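Long-range contact in PrgB (Enterococcus faecalis, PDB 6EVU), which promotes cell aggregation, biofilm formation and conjugation by binding and compacting DNA, the present chain being its adhesin domain: residues 19-33 against 303-315. Sequence-based numbering, arbitrary orientation.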
loop_
_atom_site.group_PDB
_atom_site.type_symbol
_atom_site.label_atom_id
_atom_site.label_comp_id
_atom_site.label_asym_id
_atom_site.label_seq_id
_atom_site.Cartn_x
_atom_site.Cartn_y
_atom_site.Cartn_z
ATOM N N ASN A 19 2.043 -23.538 -11.443
ATOM C CA ASN A 19 2.139 -24.633 -12.401
ATOM C C ASN A 19 3.217 -25.615 -12.007
ATOM O O ASN A 19 3.254 -26.726 -12.548
ATOM C CB ASN A 19 2.383 -24.094 -13.833
ATOM C CG ASN A 19 3.757 -23.407 -14.022
ATOM O OD1 ASN A 19 4.344 -22.837 -13.091
ATOM N ND2 ASN A 19 4.256 -23.459 -15.249
ATOM N N SER A 20 4.080 -25.216 -11.077
ATOM C CA SER A 20 5.288 -25.944 -10.793
ATOM C C SER A 20 5.476 -26.046 -9.304
ATOM O O SER A 20 4.749 -25.457 -8.499
ATOM C CB SER A 20 6.543 -25.288 -11.390
ATOM O OG SER A 20 7.607 -26.239 -11.397
ATOM N N TYR A 21 6.483 -26.819 -8.979
ATOM C CA TYR A 21 7.008 -26.946 -7.653
ATOM C C TYR A 21 8.211 -26.040 -7.459
ATOM O O TYR A 21 8.721 -25.965 -6.342
ATOM C CB TYR A 21 7.391 -28.409 -7.425
ATOM C CG TYR A 21 8.073 -28.946 -8.650
ATOM C CD1 TYR A 21 9.398 -28.592 -8.931
ATOM C CD2 TYR A 21 7.392 -29.742 -9.576
ATOM C CE1 TYR A 21 10.009 -29.046 -10.059
ATOM C CE2 TYR A 21 8.005 -30.211 -10.684
ATOM C CZ TYR A 21 9.310 -29.869 -10.945
ATOM O OH TYR A 21 9.937 -30.324 -12.082
ATOM N N VAL A 22 8.692 -25.384 -8.528
ATOM C CA VAL A 22 9.940 -24.637 -8.409
ATOM C C VAL A 22 9.736 -23.497 -7.426
ATOM O O VAL A 22 8.712 -22.806 -7.448
ATOM C CB VAL A 22 10.433 -24.107 -9.763
ATOM C CG1 VAL A 22 10.894 -25.214 -10.678
ATOM C CG2 VAL A 22 9.379 -23.195 -10.418
ATOM N N ASN A 23 10.694 -23.334 -6.520
ATOM C CA ASN A 23 10.578 -22.360 -5.455
ATOM C C ASN A 23 11.974 -22.051 -4.937
ATOM O O ASN A 23 12.850 -22.919 -4.905
ATOM C CB ASN A 23 9.678 -22.862 -4.334
ATOM C CG ASN A 23 10.383 -23.814 -3.434
ATOM O OD1 ASN A 23 10.932 -23.419 -2.404
ATOM N ND2 ASN A 23 10.407 -25.098 -3.829
ATOM N N GLU A 24 12.179 -20.787 -4.581
ATOM C CA GLU A 24 13.430 -20.341 -3.996
ATOM C C GLU A 24 13.102 -19.644 -2.692
ATOM O O GLU A 24 12.163 -18.856 -2.622
ATOM C CB GLU A 24 14.196 -19.396 -4.932
ATOM C CG GLU A 24 13.318 -18.378 -5.621
ATOM C CD GLU A 24 14.121 -17.382 -6.455
ATOM O OE1 GLU A 24 15.247 -17.744 -6.875
ATOM O OE2 GLU A 24 13.629 -16.245 -6.682
ATOM N N ALA A 25 13.874 -19.953 -1.661
ATOM C CA ALA A 25 13.672 -19.331 -0.370
ATOM C C ALA A 25 13.866 -17.819 -0.468
ATOM O O ALA A 25 14.644 -17.298 -1.276
ATOM C CB ALA A 25 14.625 -19.944 0.659
ATOM N N ILE A 26 13.078 -17.092 0.298
ATOM C CA ILE A 26 13.256 -15.647 0.388
ATOM C C ILE A 26 14.128 -15.371 1.598
ATOM O O ILE A 26 13.747 -15.705 2.723
ATOM C CB ILE A 26 11.914 -14.938 0.528
ATOM C CG1 ILE A 26 10.948 -15.422 -0.539
ATOM C CG2 ILE A 26 12.141 -13.445 0.437
ATOM C CD1 ILE A 26 9.524 -15.449 -0.043
ATOM N N SER A 27 15.288 -14.777 1.384
ATOM C CA SER A 27 16.086 -14.347 2.528
ATOM C C SER A 27 15.469 -13.087 3.157
ATOM O O SER A 27 15.125 -12.124 2.460
ATOM C CB SER A 27 17.544 -14.105 2.119
ATOM O OG SER A 27 17.686 -12.996 1.242
ATOM N N LYS A 28 15.297 -13.114 4.483
ATOM C CA LYS A 28 14.781 -11.954 5.207
ATOM C C LYS A 28 15.935 -11.140 5.800
ATOM O O LYS A 28 16.081 -10.973 7.005
ATOM C CB LYS A 28 13.776 -12.387 6.268
ATOM C CG LYS A 28 13.125 -13.766 6.034
ATOM C CD LYS A 28 11.864 -13.762 5.142
ATOM C CE LYS A 28 11.022 -15.041 5.344
ATOM N NZ LYS A 28 9.611 -14.952 4.836
ATOM N N ASN A 29 16.731 -10.571 4.902
ATOM C CA ASN A 29 17.882 -9.773 5.318
ATOM C C ASN A 29 17.452 -8.424 5.886
ATOM O O ASN A 29 18.031 -7.931 6.866
ATOM C CB ASN A 29 18.799 -9.561 4.115
ATOM C CG ASN A 29 18.886 -10.792 3.230
ATOM O OD1 ASN A 29 18.345 -10.833 2.108
ATOM N ND2 ASN A 29 19.564 -11.813 3.742
ATOM N N LEU A 30 16.461 -7.817 5.269
ATOM C CA LEU A 30 15.918 -6.549 5.714
ATOM C C LEU A 30 14.835 -6.816 6.742
ATOM O O LEU A 30 13.911 -7.600 6.483
ATOM C CB LEU A 30 15.323 -5.801 4.522
ATOM C CG LEU A 30 14.601 -4.505 4.894
ATOM C CD1 LEU A 30 15.629 -3.474 5.408
ATOM C CD2 LEU A 30 13.767 -3.965 3.695
ATOM N N VAL A 31 14.965 -6.200 7.912
ATOM C CA VAL A 31 13.967 -6.278 8.975
ATOM C C VAL A 31 13.310 -4.905 9.107
ATOM O O VAL A 31 13.932 -3.949 9.584
ATOM C CB VAL A 31 14.601 -6.718 10.301
ATOM C CG1 VAL A 31 13.519 -6.881 11.426
ATOM C CG2 VAL A 31 15.453 -8.023 10.094
ATOM N N PHE A 32 12.026 -4.840 8.761
ATOM C CA PHE A 32 11.263 -3.609 8.877
ATOM C C PHE A 32 9.840 -4.043 9.233
ATOM O O PHE A 32 8.945 -4.178 8.404
ATOM C CB PHE A 32 11.331 -2.755 7.604
ATOM C CG PHE A 32 11.025 -1.307 7.883
ATOM C CD1 PHE A 32 12.040 -0.442 8.166
ATOM C CD2 PHE A 32 9.730 -0.836 7.941
ATOM C CE1 PHE A 32 11.751 0.891 8.471
ATOM C CE2 PHE A 32 9.453 0.505 8.232
ATOM C CZ PHE A 32 10.462 1.331 8.502
ATOM N N ASP A 33 9.617 -4.239 10.519
ATOM C CA ASP A 33 8.392 -4.868 11.016
ATOM C C ASP A 33 8.124 -4.310 12.412
ATOM O O ASP A 33 8.785 -3.370 12.846
ATOM C CB ASP A 33 8.534 -6.394 10.975
ATOM C CG ASP A 33 9.688 -6.895 11.822
ATOM O OD1 ASP A 33 10.098 -6.232 12.778
ATOM O OD2 ASP A 33 10.186 -7.990 11.495
ATOM N N ALA A 303 -0.145 -0.744 4.324
ATOM C CA ALA A 303 0.865 -0.954 5.351
ATOM C C ALA A 303 2.131 -1.511 4.713
ATOM O O ALA A 303 2.050 -2.400 3.853
ATOM C CB ALA A 303 0.349 -1.941 6.397
ATOM N N PHE A 304 3.275 -1.016 5.163
ATOM C CA PHE A 304 4.583 -1.455 4.691
ATOM C C PHE A 304 5.300 -2.239 5.772
ATOM O O PHE A 304 5.492 -1.727 6.868
ATOM C CB PHE A 304 5.474 -0.285 4.303
ATOM C CG PHE A 304 6.819 -0.721 3.858
ATOM C CD1 PHE A 304 6.995 -1.175 2.557
ATOM C CD2 PHE A 304 7.928 -0.721 4.752
ATOM C CE1 PHE A 304 8.279 -1.615 2.120
ATOM C CE2 PHE A 304 9.223 -1.127 4.294
ATOM C CZ PHE A 304 9.388 -1.589 3.005
ATOM N N SER A 305 5.726 -3.469 5.447
ATOM C CA SER A 305 6.553 -4.228 6.385
ATOM C C SER A 305 7.302 -5.304 5.623
ATOM O O SER A 305 7.068 -5.541 4.440
ATOM C CB SER A 305 5.720 -4.884 7.501
ATOM O OG SER A 305 5.188 -6.134 7.095
ATOM N N THR A 306 8.118 -6.056 6.361
ATOM C CA THR A 306 8.867 -7.182 5.829
ATOM C C THR A 306 8.299 -8.505 6.312
ATOM O O THR A 306 8.980 -9.539 6.222
ATOM C CB THR A 306 10.352 -7.089 6.216
ATOM O OG1 THR A 306 10.466 -6.980 7.651
ATOM C CG2 THR A 306 11.018 -5.975 5.506
ATOM N N ASN A 307 7.079 -8.481 6.839
ATOM C CA ASN A 307 6.355 -9.672 7.293
ATOM C C ASN A 307 5.690 -10.320 6.088
ATOM O O ASN A 307 4.544 -10.003 5.736
ATOM C CB ASN A 307 5.320 -9.259 8.330
ATOM C CG ASN A 307 5.932 -8.998 9.697
ATOM O OD1 ASN A 307 5.760 -7.908 10.274
ATOM N ND2 ASN A 307 6.620 -10.015 10.252
ATOM N N LEU A 308 6.434 -11.178 5.399
ATOM C CA LEU A 308 5.935 -11.789 4.182
ATOM C C LEU A 308 4.962 -12.891 4.550
ATOM O O LEU A 308 5.205 -13.682 5.475
ATOM C CB LEU A 308 7.089 -12.368 3.339
ATOM C CG LEU A 308 8.368 -11.537 3.236
ATOM C CD1 LEU A 308 9.423 -12.205 2.352
ATOM C CD2 LEU A 308 7.961 -10.199 2.657
ATOM N N ASN A 309 3.878 -13.000 3.786
ATOM C CA ASN A 309 2.983 -14.135 3.987
ATOM C C ASN A 309 3.426 -15.383 3.223
ATOM O O ASN A 309 2.596 -16.279 2.938
ATOM C CB ASN A 309 1.554 -13.726 3.645
ATOM C CG ASN A 309 1.003 -12.740 4.650
ATOM O OD1 ASN A 309 1.082 -12.983 5.856
ATOM N ND2 ASN A 309 0.462 -11.629 4.175
ATOM N N ALA A 310 4.734 -15.516 2.961
ATOM C CA ALA A 310 5.300 -16.724 2.384
ATOM C C ALA A 310 6.743 -16.894 2.861
ATOM O O ALA A 310 7.314 -16.020 3.520
ATOM C CB ALA A 310 5.221 -16.695 0.856
ATOM N N GLN A 311 7.331 -18.041 2.527
ATOM C CA GLN A 311 8.739 -18.291 2.797
ATOM C C GLN A 311 9.537 -18.477 1.528
ATOM O O GLN A 311 10.774 -18.449 1.575
ATOM C CB GLN A 311 8.922 -19.547 3.672
ATOM C CG GLN A 311 7.844 -19.718 4.730
ATOM C CD GLN A 311 8.337 -19.380 6.130
ATOM O OE1 GLN A 311 8.886 -18.293 6.357
ATOM N NE2 GLN A 311 8.154 -20.315 7.075
ATOM N N SER A 312 8.868 -18.705 0.403
ATOM C CA SER A 312 9.535 -18.977 -0.854
ATOM C C SER A 312 8.623 -18.436 -1.933
ATOM O O SER A 312 7.477 -18.083 -1.665
ATOM C CB SER A 312 9.844 -20.471 -1.035
ATOM O OG SER A 312 8.678 -21.268 -1.030
ATOM N N VAL A 313 9.153 -18.318 -3.145
ATOM C CA VAL A 313 8.418 -17.727 -4.257
ATOM C C VAL A 313 8.853 -18.495 -5.478
ATOM O O VAL A 313 9.892 -19.145 -5.478
ATOM C CB VAL A 313 8.692 -16.219 -4.474
ATOM C CG1 VAL A 313 8.121 -15.420 -3.362
ATOM C CG2 VAL A 313 10.206 -15.994 -4.582
ATOM N N LYS A 314 8.075 -18.375 -6.530
ATOM C CA LYS A 314 8.528 -18.839 -7.820
ATOM C C LYS A 314 9.655 -17.946 -8.324
ATOM O O LYS A 314 9.495 -16.717 -8.356
ATOM C CB LYS A 314 7.410 -18.804 -8.854
ATOM C CG LYS A 314 7.962 -19.191 -10.223
ATOM C CD LYS A 314 6.907 -19.422 -11.263
ATOM C CE LYS A 314 7.139 -20.767 -11.875
ATOM N NZ LYS A 314 6.455 -21.011 -13.179
ATOM N N PRO A 315 10.800 -18.514 -8.700
ATOM C CA PRO A 315 11.878 -17.894 -9.468
ATOM C C PRO A 315 11.517 -17.723 -10.949
ATOM O O PRO A 315 11.748 -16.633 -11.470
ATOM C CB PRO A 315 13.019 -18.886 -9.301
ATOM C CG PRO A 315 12.314 -20.215 -9.203
ATOM C CD PRO A 315 11.112 -19.915 -8.358
HETATM O O HOH W 1 8.302 -13.067 6.616
HETATM O O HOH W 2 10.333 -9.008 9.292
#
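E24 and V313 form a hydrogen-bonded antiparallel pair, E24 N to V313 O (3.0 Å) and V313 N back to E24 O, and the neighbouring A25 and S312 complete a two-stranded antiparallel sheet that pairs a strand near the N-terminus with the C-terminal end of this antigen I/II-family adhesin domain. I26 N adds a nearly straight hydrogen bond (N-H...O 171°) to Q311 O. The I26 side chain points toward 303-315: CD1 lies against V313 CG1, while CG2 meets L308 CD1 tip to tip at 3.5 Å. A194 and A196 of strand 193-197 lie against I26 and L308, respectively. Bent at its second torsion (chi2 -87°), K28 brings NZ end-on to the L308 tip and to 2.9 Å from A310 O; a water bridges NZ to L308 N.

Farther along, the backbones come together again at F32. T306 OG1, placed between its backbone N and carbonyl carbon (chi1 55°), accepts from F32 N at 2.9 Å, and T306 N donates to F32 O from above the carbonyl plane. The methyl CG2 of T306 rests on L30 CD2. F32 CD2 approaches the edge of the F304 ring, near its plane, and F177 of strand 169-179 touches both phenylalanines, which places this end against the large sheet. S305 OG closes an ST turn by accepting from N307 N.

Near the C-terminus, P315 CB packs on the E24 carboxylate, 3.4 Å from CD. K314 runs past V22, its CE 3.6 Å from V22 CG2; a long, weak ion pair links its NZ to E18, and NZ donates in the carbonyl plane to a lone pair of N19 OD1 (2.8 Å).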